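Local coordinates for protein MGS-M5 (Unidentified, PDB 4Q3N) that acts as an L-lactate dehydrogenase, catalysing the NAD-dependent interconversion of lactate and pyruvate, at the interface of chains A and B. Numbering follows the deposited sequence. Chains: chain A/B, MGS-M5.

The interface of chains A and B. Residues chain A 169, 186, 188, 190-191; chain B 169, 188, 190-191.
A:His169 and B:His169 meet across the two-fold axis: chi1 of -51° sets each CG anti to its own carbonyl carbon and beside the backbone N, and the further turn about CB-CG lays the imidazole against its twin. The pair is a worked example of how a two-fold axis makes a residue pack against itself. The side chains reach toward each other tip to tip, and their rings overlap face on face as a stack, with centroids 3.6 Å apart and planes 12° from parallel. Each NE2 lies over the centre of the opposite ring, and A:His169 CE1 comes within 3.2 Å of B:His169 NE2. Such close stacking would probably favour rings that are not both positively charged.

Beside the stack, A:Asn188 and B:Asn188 also reach toward each other by their tips. Their CG atoms sit between backbone N and carbonyl carbon (chi1 42°), and the amide planes are steeply turned against each other. A:Asn188 ND2 donates to A:Gly190 O at 2.8 Å, approaching from above the carbonyl plane. Donor and acceptor both lie at the edge of the A:His169 ring, in its plane, so this intrachain bond flanks the stack; chain B does the same. The 2.9 Å approach of A:Asn188 ND2 to B:Asn188 ND2 sets two donors together, not a hydrogen bond but an awkward feature of the model, although the bonds to A:Gly190 O and B:Gly190 O support the amide orientation.

This two-fold patch lies in an assembly of four copies, consistent with the tetramers usual for lactate dehydrogenases. The methyl CB of A:Ala191 rests 3.6 Å from the backbone O of B:His169.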
ATOM      1  N   HIS A 169     -11.946 -13.926  14.241  1.00 23.71           N
ATOM      2  CA  HIS A 169     -10.826 -14.004  15.180  1.00 24.05           C
ATOM      3  C   HIS A 169     -10.890 -15.318  15.933  1.00 26.58           C
ATOM      4  O   HIS A 169     -11.557 -15.408  16.962  1.00 27.16           O
ATOM      5  CB  HIS A 169     -10.856 -12.872  16.168  1.00 27.22           C
ATOM      6  CG  HIS A 169     -10.980 -11.540  15.508  1.00 30.51           C
ATOM      7  ND1 HIS A 169     -10.069 -11.100  14.568  1.00 30.63           N
ATOM      8  CD2 HIS A 169     -11.910 -10.561  15.636  1.00 29.66           C
ATOM      9  CE1 HIS A 169     -10.414  -9.888  14.168  1.00 30.45           C
ATOM     10  NE2 HIS A 169     -11.534  -9.548  14.785  1.00 32.25           N
ATOM     11  N   ASN A 186     -12.695 -19.652  22.484  1.00 30.83           N
ATOM     12  CA  ASN A 186     -12.194 -18.258  22.336  1.00 33.26           C
ATOM     13  C   ASN A 186     -12.227 -17.817  20.882  1.00 35.23           C
ATOM     14  O   ASN A 186     -11.185 -17.513  20.301  1.00 35.35           O
ATOM     15  CB  ASN A 186     -10.751 -18.119  22.836  1.00 34.40           C
ATOM     16  CG  ASN A 186     -10.619 -18.192  24.342  1.00 37.47           C
ATOM     17  OD1 ASN A 186     -10.334 -17.189  24.992  1.00 38.88           O
ATOM     18  ND2 ASN A 186     -10.801 -19.384  24.909  1.00 38.14           N
ATOM     19  N   ASN A 188     -14.314 -15.414  17.948  1.00 37.32           N
ATOM     20  CA  ASN A 188     -15.342 -14.432  17.703  1.00 41.51           C
ATOM     21  C   ASN A 188     -15.303 -13.865  16.283  1.00 35.98           C
ATOM     22  O   ASN A 188     -14.366 -14.098  15.501  1.00 33.52           O
ATOM     23  CB  ASN A 188     -15.296 -13.294  18.720  1.00 50.41           C
ATOM     24  CG  ASN A 188     -13.921 -12.836  19.029  1.00 59.00           C
ATOM     25  OD1 ASN A 188     -13.266 -13.393  19.914  1.00 68.01           O
ATOM     26  ND2 ASN A 188     -13.476 -11.779  18.349  1.00 58.64           N
ATOM     27  N   GLY A 190     -15.651 -10.218  14.687  1.00 32.98           N
ATOM     28  CA  GLY A 190     -15.702  -8.837  15.144  1.00 38.34           C
ATOM     29  C   GLY A 190     -15.447  -8.924  16.642  1.00 43.53           C
ATOM     30  O   GLY A 190     -14.404  -9.407  17.079  1.00 53.83           O
ATOM     31  N   ALA A 191     -16.422  -8.545  17.445  1.00 39.64           N
ATOM     32  CA  ALA A 191     -16.253  -8.683  18.892  1.00 37.19           C
ATOM     33  C   ALA A 191     -17.217  -9.750  19.445  1.00 34.84           C
ATOM     34  O   ALA A 191     -17.304  -9.959  20.638  1.00 36.39           O
ATOM     35  CB  ALA A 191     -16.497  -7.347  19.562  1.00 37.45           C
TER
ATOM     36  N   HIS B 169     -10.528  -5.605  19.929  1.00 23.71           N
ATOM     37  CA  HIS B 169     -11.833  -5.688  19.271  1.00 24.05           C
ATOM     38  C   HIS B 169     -12.925  -5.378  20.276  1.00 26.58           C
ATOM     39  O   HIS B 169     -13.394  -6.276  20.974  1.00 27.16           O
ATOM     40  CB  HIS B 169     -12.073  -7.054  18.693  1.00 27.22           C
ATOM     41  CG  HIS B 169     -10.947  -7.516  17.830  1.00 30.51           C
ATOM     42  ND1 HIS B 169     -10.519  -6.792  16.735  1.00 30.63           N
ATOM     43  CD2 HIS B 169     -10.152  -8.611  17.906  1.00 29.66           C
ATOM     44  CE1 HIS B 169      -9.526  -7.441  16.150  1.00 30.45           C
ATOM     45  NE2 HIS B 169      -9.273  -8.534  16.851  1.00 32.25           N
ATOM     46  N   ASN B 188     -12.733  -8.091  23.174  1.00 37.32           N
ATOM     47  CA  ASN B 188     -11.607  -8.989  23.271  1.00 41.51           C
ATOM     48  C   ASN B 188     -10.323  -8.405  22.679  1.00 35.98           C
ATOM     49  O   ASN B 188     -10.314  -7.350  22.023  1.00 33.52           O
ATOM     50  CB  ASN B 188     -11.904 -10.345  22.636  1.00 50.41           C
ATOM     51  CG  ASN B 188     -12.638 -10.246  21.353  1.00 59.00           C
ATOM     52  OD1 ASN B 188     -13.872 -10.191  21.346  1.00 68.01           O
ATOM     53  ND2 ASN B 188     -11.905 -10.279  20.240  1.00 58.64           N
ATOM     54  N   GLY B 190      -7.394  -9.809  20.351  1.00 32.98           N
ATOM     55  CA  GLY B 190      -7.120 -10.996  19.554  1.00 38.34           C
ATOM     56  C   GLY B 190      -8.407 -11.806  19.625  1.00 43.53           C
ATOM     57  O   GLY B 190      -9.470 -11.341  19.219  1.00 53.83           O
ATOM     58  N   ALA B 191      -8.349 -12.983  20.218  1.00 39.64           N
ATOM     59  CA  ALA B 191      -9.577 -13.764  20.379  1.00 37.19           C
ATOM     60  C   ALA B 191      -9.956 -13.865  21.869  1.00 34.84           C
ATOM     61  O   ALA B 191     -10.893 -14.546  22.233  1.00 36.39           O
ATOM     62  CB  ALA B 191      -9.383 -15.143  19.785  1.00 37.45           C
TER